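PDB 3BWT: protein PUF4 from Saccharomyces cerevisiae, which binds mRNA and regulates gene expression as a member of the PUF family, represented here by its Pumilio homology domain. Local coordinates for residues V52-D57 with Y62-L67; V78-S83 with Q101-C106; I82-F87 with V117-P122. All coordinates share one frame; numbering follows the deposited sequence.

Contact 1 of 3, residues V52-D57 with Y62-L67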
# COMPACT_ATOMS: atom_id res chain seq x y z
N VAL A 52 -16.26 13.96 17.34
CA VAL A 52 -15.92 12.54 17.34
C VAL A 52 -17.13 11.70 16.93
O VAL A 52 -17.03 10.77 16.12
CB VAL A 52 -15.43 12.05 18.71
CG1 VAL A 52 -14.93 10.62 18.61
CG2 VAL A 52 -14.34 12.93 19.24
N GLU A 53 -18.28 12.06 17.43
CA GLU A 53 -19.43 11.29 17.14
C GLU A 53 -20.00 11.51 15.79
O GLU A 53 -20.60 10.65 15.24
CB GLU A 53 -20.43 11.41 18.25
CG GLU A 53 -21.65 10.64 18.15
CD GLU A 53 -22.50 10.81 19.31
OE1 GLU A 53 -22.11 11.53 20.19
OE2 GLU A 53 -23.56 10.25 19.36
N LEU A 54 -19.75 12.66 15.22
CA LEU A 54 -20.13 12.93 13.85
C LEU A 54 -19.11 12.38 12.87
O LEU A 54 -19.44 12.10 11.72
CB LEU A 54 -20.33 14.42 13.60
CG LEU A 54 -21.39 15.08 14.47
CD1 LEU A 54 -21.55 16.54 14.12
CD2 LEU A 54 -22.70 14.33 14.33
N MET A 55 -17.87 12.22 13.33
CA MET A 55 -16.80 11.70 12.48
C MET A 55 -16.98 10.22 12.23
O MET A 55 -16.66 9.72 11.15
CB MET A 55 -15.44 11.91 13.15
CG MET A 55 -14.78 13.23 12.83
SD MET A 55 -13.09 13.30 13.48
CE MET A 55 -12.45 14.72 12.59
N THR A 56 -17.48 9.53 13.24
CA THR A 56 -17.64 8.09 13.17
C THR A 56 -19.08 7.74 12.79
O THR A 56 -19.54 6.61 12.96
CB THR A 56 -17.27 7.43 14.51
OG1 THR A 56 -18.03 8.03 15.57
CG2 THR A 56 -15.81 7.64 14.80
N ASP A 57 -19.80 8.73 12.26
CA ASP A 57 -21.18 8.54 11.87
C ASP A 57 -21.28 8.34 10.38
O ASP A 57 -20.49 8.91 9.61
CB ASP A 57 -22.04 9.73 12.29
CG ASP A 57 -23.49 9.53 11.95
OD1 ASP A 57 -24.18 8.77 12.67
OD2 ASP A 57 -23.94 10.12 10.95
N TYR A 62 -19.26 12.79 6.49
CA TYR A 62 -19.11 13.54 5.23
C TYR A 62 -19.27 15.03 5.44
O TYR A 62 -18.64 15.83 4.75
CB TYR A 62 -20.10 13.06 4.17
CG TYR A 62 -19.83 11.66 3.68
CD1 TYR A 62 -18.83 11.41 2.76
CD2 TYR A 62 -20.58 10.59 4.16
CE1 TYR A 62 -18.58 10.11 2.32
CE2 TYR A 62 -20.34 9.31 3.73
CZ TYR A 62 -19.34 9.07 2.81
OH TYR A 62 -19.12 7.77 2.38
N LEU A 63 -20.12 15.38 6.40
CA LEU A 63 -20.31 16.74 6.84
C LEU A 63 -19.02 17.30 7.43
O LEU A 63 -18.54 18.35 7.00
CB LEU A 63 -21.41 16.78 7.88
CG LEU A 63 -21.80 18.13 8.47
CD1 LEU A 63 -22.27 19.07 7.38
CD2 LEU A 63 -22.89 17.90 9.51
N ILE A 64 -18.46 16.61 8.41
CA ILE A 64 -17.21 17.06 9.02
C ILE A 64 -16.10 17.21 7.97
O ILE A 64 -15.30 18.13 8.04
CB ILE A 64 -16.76 16.14 10.17
CG1 ILE A 64 -17.88 16.00 11.21
CG2 ILE A 64 -15.48 16.67 10.83
CD1 ILE A 64 -18.22 17.30 11.90
N GLN A 65 -16.06 16.29 7.01
CA GLN A 65 -15.10 16.38 5.90
C GLN A 65 -15.30 17.68 5.15
O GLN A 65 -14.33 18.36 4.79
CB GLN A 65 -15.29 15.23 4.93
CG GLN A 65 -14.83 13.89 5.46
CD GLN A 65 -14.73 12.86 4.38
OE1 GLN A 65 -13.95 13.00 3.44
NE2 GLN A 65 -15.51 11.80 4.50
N LYS A 66 -16.56 18.02 4.89
CA LYS A 66 -16.88 19.23 4.17
C LYS A 66 -16.55 20.42 5.06
O LYS A 66 -15.95 21.41 4.61
CB LYS A 66 -18.35 19.22 3.77
CG LYS A 66 -18.78 20.37 2.88
CD LYS A 66 -17.98 20.41 1.58
CE LYS A 66 -18.22 21.71 0.83
NZ LYS A 66 -17.03 22.10 0.01
N LEU A 67 -16.91 20.31 6.34
CA LEU A 67 -16.65 21.35 7.33
C LEU A 67 -15.17 21.65 7.43
O LEU A 67 -14.77 22.81 7.48
CB LEU A 67 -17.18 20.93 8.70
CG LEU A 67 -17.18 22.03 9.76
CD1 LEU A 67 -18.15 23.13 9.39
CD2 LEU A 67 -17.50 21.48 11.12
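Val52 O is gripped twice by Thr56, through OG1 at 3.0 Å and through the backbone N, and this fastens the end of the short helix whose Leu54 and Met55 side chains pack on Ile64. The two donors reach the oxygen from opposite faces of its carbonyl plane, the hydroxyl tilted 23° out of it. Thr56 is the first residue to leave helical geometry, and its hydroxyl adds a second bond to the carbonyl of the last turn.

Across the contact everything is hydrocarbon and sulfur-bearing chain, with no hydrogen bond. Ile64 splits its two branches between two partners. Its CG1 meets Leu54 CB at 3.8 Å, and CD1 reaches on to Leu54 CD1 at 4.1 Å. With CG2 anti to the backbone N (chi1 -55° for CG1), that methyl faces the other way along the helix and meets Met55 CE at 4.0 Å. Both partners cross Ile64 at about a right angle. With an alanine at Ile64 both branches would be gone, which is likely to leave Leu54 CB and the Met55 methyl without their shared partner and open a gap between the helices.

The contact lies inside Pumilio repeat 2, between helices 51-55 and 60-70. Leu54 also touches Thr47 of helix 37-47, Leu63 packs on Leu28 of helix 22-34, and Met55 reaches Ala99 and Leu103 of helix 96-106.

Contact 2 of 3, residues V78-S83 with Q101-C106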
# COMPACT_ATOMS: atom_id res chain seq x y z
N VAL A 78 -9.22 23.75 16.47
CA VAL A 78 -10.08 23.37 17.58
C VAL A 78 -10.66 21.99 17.33
O VAL A 78 -10.70 21.15 18.24
CB VAL A 78 -11.22 24.39 17.81
CG1 VAL A 78 -12.21 23.86 18.86
CG2 VAL A 78 -10.65 25.74 18.23
N LEU A 79 -11.12 21.75 16.11
CA LEU A 79 -11.64 20.44 15.75
C LEU A 79 -10.56 19.38 15.94
O LEU A 79 -10.84 18.27 16.41
CB LEU A 79 -12.16 20.42 14.32
CG LEU A 79 -13.38 21.31 14.06
CD1 LEU A 79 -14.01 21.02 12.70
CD2 LEU A 79 -14.40 21.16 15.17
N THR A 80 -9.32 19.73 15.60
CA THR A 80 -8.21 18.80 15.77
C THR A 80 -7.98 18.53 17.25
O THR A 80 -7.77 17.38 17.64
CB THR A 80 -6.87 19.32 15.14
OG1 THR A 80 -7.05 19.67 13.76
CG2 THR A 80 -5.79 18.24 15.23
N LYS A 81 -8.00 19.57 18.07
CA LYS A 81 -7.72 19.39 19.49
C LYS A 81 -8.77 18.54 20.20
O LYS A 81 -8.43 17.74 21.07
CB LYS A 81 -7.54 20.74 20.21
CG LYS A 81 -6.22 21.44 19.88
CD LYS A 81 -6.09 22.79 20.61
CE LYS A 81 -4.74 23.46 20.31
NZ LYS A 81 -4.53 24.69 21.12
N ILE A 82 -10.02 18.70 19.82
CA ILE A 82 -11.12 17.98 20.44
C ILE A 82 -11.10 16.51 20.05
O ILE A 82 -11.33 15.62 20.88
CB ILE A 82 -12.48 18.60 20.04
CG1 ILE A 82 -12.70 19.94 20.76
CG2 ILE A 82 -13.63 17.63 20.33
CD1 ILE A 82 -14.00 20.64 20.40
N SER A 83 -10.81 16.25 18.77
CA SER A 83 -10.84 14.89 18.27
C SER A 83 -9.57 14.10 18.58
O SER A 83 -9.63 12.88 18.70
CB SER A 83 -11.15 14.86 16.77
OG SER A 83 -10.23 15.64 16.05
N GLN A 101 -8.72 11.19 7.59
CA GLN A 101 -7.84 11.36 6.45
C GLN A 101 -8.02 12.76 5.87
O GLN A 101 -7.04 13.42 5.51
CB GLN A 101 -8.13 10.31 5.38
CG GLN A 101 -7.80 8.90 5.81
CD GLN A 101 -8.12 7.86 4.74
OE1 GLN A 101 -7.67 7.98 3.61
NE2 GLN A 101 -8.89 6.85 5.11
N LYS A 102 -9.26 13.22 5.80
CA LYS A 102 -9.53 14.58 5.32
C LYS A 102 -8.91 15.64 6.22
O LYS A 102 -8.33 16.62 5.74
CB LYS A 102 -11.03 14.83 5.21
CG LYS A 102 -11.37 15.96 4.26
CD LYS A 102 -11.05 15.54 2.85
CE LYS A 102 -11.40 16.60 1.84
NZ LYS A 102 -11.10 16.09 0.48
N LEU A 103 -9.04 15.44 7.53
CA LEU A 103 -8.42 16.34 8.49
C LEU A 103 -6.93 16.49 8.18
O LEU A 103 -6.42 17.61 8.08
CB LEU A 103 -8.61 15.81 9.91
CG LEU A 103 -8.20 16.69 11.09
CD1 LEU A 103 -9.11 16.43 12.28
CD2 LEU A 103 -6.75 16.45 11.47
N ILE A 104 -6.25 15.37 8.03
CA ILE A 104 -4.83 15.36 7.70
C ILE A 104 -4.54 16.07 6.37
O ILE A 104 -3.57 16.83 6.27
CB ILE A 104 -4.28 13.92 7.67
CG1 ILE A 104 -4.36 13.29 9.06
CG2 ILE A 104 -2.85 13.91 7.15
CD1 ILE A 104 -4.09 11.80 9.10
N GLU A 105 -5.38 15.84 5.37
CA GLU A 105 -5.22 16.52 4.10
C GLU A 105 -5.37 18.02 4.23
O GLU A 105 -4.79 18.79 3.45
CB GLU A 105 -6.27 16.02 3.11
CG GLU A 105 -5.91 14.68 2.52
CD GLU A 105 -7.03 14.11 1.70
OE1 GLU A 105 -8.12 14.71 1.68
OE2 GLU A 105 -6.80 13.04 1.08
N CYS A 106 -6.14 18.45 5.23
CA CYS A 106 -6.52 19.85 5.36
C CYS A 106 -5.56 20.70 6.19
O CYS A 106 -5.57 21.92 6.07
CB CYS A 106 -7.92 19.97 5.94
SG CYS A 106 -9.22 19.69 4.75
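Leu103 projects from helix 96-106 toward helix 73-83 and sets its two methyls against the hydroxyl-bearing side chains of Thr80 and Ser83. CD1 lies 4.0 Å from Ser83 OG, and CD2 lies 4.0 Å from Thr80 OG1, so the branched end of the leucine touches two oxygens that lie one helical turn apart. These are van der Waals contacts; no hydrogen bond spans the two segments. Thr80 and Leu103 cross obliquely, at the point where the backbones come nearest, their CA atoms 7.7 Å apart.

The rotamers explain why hydroxyls can line an apolar methyl pair. Thr80 holds OG1 beside its own backbone N (chi1 -54°), and from there the oxygen bonds to Arg76 O, one turn earlier in the same helix. Ser83 puts OG between its N and its carbonyl carbon (chi1 56°), folding the hydroxyl back along the helix to Leu79 O at 2.7 Å. Leu79 O also accepts from Ser83 N, from the opposite face of its plane. Both hydroxyls are therefore satisfied within helix 73-83. Leu103, for its part, extends with CG opposite the backbone N (chi1 -172°), which carries its methyls out to the neighbouring helix. On another side of helix 96-106, Lys102 NZ forms a salt bridge with Glu105 OE1 at 3.5 Å, its hydrogen bond weak, and through OE2 Glu105 has a second partner, Lys139 of helix 133-143.

Leu103 also touches Met55, Leu68 and Val116, which places it in the interior between layers of helices. Such leucine-centred packing of one helix on helices before and after it in the chain fits the stacked helical repeats of the Pumilio homology domain, a curved, all-helical RNA-binding solenoid.

Contact 3 of 3, residues I82-F87 with V117-P122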
# COMPACT_ATOMS: atom_id res chain seq x y z
N ILE A 82 -10.02 18.70 19.82
CA ILE A 82 -11.12 17.98 20.44
C ILE A 82 -11.10 16.51 20.05
O ILE A 82 -11.33 15.62 20.88
CB ILE A 82 -12.48 18.60 20.04
CG1 ILE A 82 -12.70 19.94 20.76
CG2 ILE A 82 -13.63 17.63 20.33
CD1 ILE A 82 -14.00 20.64 20.40
N SER A 83 -10.81 16.25 18.77
CA SER A 83 -10.84 14.89 18.27
C SER A 83 -9.57 14.10 18.58
O SER A 83 -9.63 12.88 18.70
CB SER A 83 -11.15 14.86 16.77
OG SER A 83 -10.23 15.64 16.05
N SER A 84 -8.45 14.79 18.75
CA SER A 84 -7.14 14.14 18.83
C SER A 84 -7.00 13.03 19.88
O SER A 84 -6.33 12.04 19.63
CB SER A 84 -6.01 15.16 18.99
OG SER A 84 -6.15 15.91 20.18
N PRO A 85 -7.62 13.19 21.05
CA PRO A 85 -7.57 12.13 22.07
C PRO A 85 -8.36 10.88 21.67
O PRO A 85 -8.31 9.86 22.36
CB PRO A 85 -8.23 12.79 23.29
CG PRO A 85 -8.14 14.26 23.04
CD PRO A 85 -8.27 14.42 21.57
N HIS A 86 -9.10 10.94 20.57
CA HIS A 86 -9.95 9.83 20.20
C HIS A 86 -9.60 9.29 18.82
O HIS A 86 -10.41 8.67 18.15
CB HIS A 86 -11.40 10.28 20.24
CG HIS A 86 -11.81 10.79 21.58
ND1 HIS A 86 -11.87 12.13 21.88
CD2 HIS A 86 -12.15 10.14 22.71
CE1 HIS A 86 -12.24 12.29 23.13
NE2 HIS A 86 -12.42 11.09 23.66
N PHE A 87 -8.36 9.52 18.42
CA PHE A 87 -7.92 9.14 17.09
C PHE A 87 -8.01 7.65 16.85
O PHE A 87 -8.35 7.23 15.75
CB PHE A 87 -6.52 9.67 16.82
CG PHE A 87 -6.51 11.06 16.27
CD1 PHE A 87 -7.69 11.76 16.12
CD2 PHE A 87 -5.32 11.67 15.91
CE1 PHE A 87 -7.69 13.05 15.62
CE2 PHE A 87 -5.31 12.95 15.41
CZ PHE A 87 -6.50 13.65 15.26
N VAL A 117 0.81 13.93 14.95
CA VAL A 117 1.84 12.93 15.25
C VAL A 117 1.79 12.55 16.72
O VAL A 117 1.85 11.38 17.06
CB VAL A 117 3.27 13.38 14.87
CG1 VAL A 117 3.28 14.10 13.53
CG2 VAL A 117 3.86 14.28 15.94
N ASP A 118 1.66 13.54 17.60
CA ASP A 118 1.62 13.27 19.03
C ASP A 118 0.47 12.31 19.33
O ASP A 118 0.59 11.44 20.19
CB ASP A 118 1.46 14.56 19.84
CG ASP A 118 2.74 15.37 19.93
OD1 ASP A 118 3.75 15.01 19.28
OD2 ASP A 118 2.73 16.39 20.66
N SER A 119 -0.64 12.48 18.62
CA SER A 119 -1.86 11.73 18.89
C SER A 119 -1.84 10.34 18.31
O SER A 119 -2.46 9.43 18.85
CB SER A 119 -3.08 12.47 18.36
OG SER A 119 -3.50 13.48 19.26
N LEU A 120 -1.15 10.17 17.18
CA LEU A 120 -1.09 8.88 16.50
C LEU A 120 0.07 8.03 16.97
O LEU A 120 -0.06 6.82 17.10
CB LEU A 120 -1.00 9.08 14.99
CG LEU A 120 -2.26 9.65 14.34
CD1 LEU A 120 -2.05 9.99 12.87
CD2 LEU A 120 -3.41 8.66 14.52
N ARG A 121 1.20 8.67 17.23
CA ARG A 121 2.44 7.96 17.52
C ARG A 121 2.27 6.75 18.43
O ARG A 121 2.68 5.65 18.09
CB ARG A 121 3.47 8.94 18.10
CG ARG A 121 4.82 8.34 18.43
CD ARG A 121 5.79 9.46 18.72
NE ARG A 121 5.24 10.36 19.73
CZ ARG A 121 5.41 11.68 19.74
NH1 ARG A 121 6.10 12.28 18.78
NH2 ARG A 121 4.86 12.41 20.72
N PRO A 122 1.65 6.95 19.60
CA PRO A 122 1.52 5.83 20.53
C PRO A 122 0.86 4.59 19.92
O PRO A 122 1.02 3.49 20.46
CB PRO A 122 0.61 6.40 21.62
CG PRO A 122 0.82 7.86 21.57
CD PRO A 122 1.09 8.20 20.14
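Phe87 and Ser84 meet Ser119 and Leu120 where the end of helix 73-83 turns into helix 87-92. The Phe87 ring carries most of the apolar part: its CD2 lies 3.4 Å from Ser119 CB and 3.8 Å from Leu120 CD2, both approaching obliquely. The same leucine methyl sits 4.0 Å from Phe87 CB, and the two side chains cross at about a right angle. One face of the ring is met by Ser84 CA of its own segment, toward the rim, so the ring lies against the turn that precedes it while its CD2 corner meets the other helix. Ser119 is the residue most covered here. Its CB touches the ring and its OG lies beside Ser84, whose CA is 5.8 Å from that of Ser119.

In the next shell, each serine hydroxyl bonds back to a carbonyl a few residues earlier in the chain. Ser119 OG, held beside its backbone N (chi1 -81°), bonds to Ile115 O, while Ser84 OG bonds to Lys81 O. Backbone bonds set the turn: His86 N donates to Ser83 O at 2.7 Å, and His86 takes the N-cap position of the helix that Phe87 begins. On the exposed side of the other segment, Arg121 NH2 and Asp118 OD1 form a salt bridge at 3.2 Å whose hydrogen bond is weak.

The contact thus joins the turn between helices 73-83 and 87-92 to the C-terminal end of helix 110-120, within the stacked helices of the Pumilio homology domain. Farther out, Phe87 also touches Leu100 of helix 96-106, and Leu120 reaches Val136 and Cys140 of helix 133-143.

In contacts 1 and 2 every touching residue is buried, while contact 3 is partly buried, with proline and arginine at the surface nearby. Contact 1 stays within one repeat and is purely apolar; contact 2 sets one leucine against two hydroxyls; contact 3 mixes an aromatic ring with serines near the ends of helices. Contacts 2 and 3 share Ile82 and Ser83 at the end of helix 73-83: contact 2 packs the helix itself on helix 96-106, and contact 3 sets the turn after it, with Phe87, on the end of helix 110-120. Contacts 1 and 2 also touch directly, Met55 CE lying 3.8 Å from Leu103 CD1, so the interior runs on between repeats.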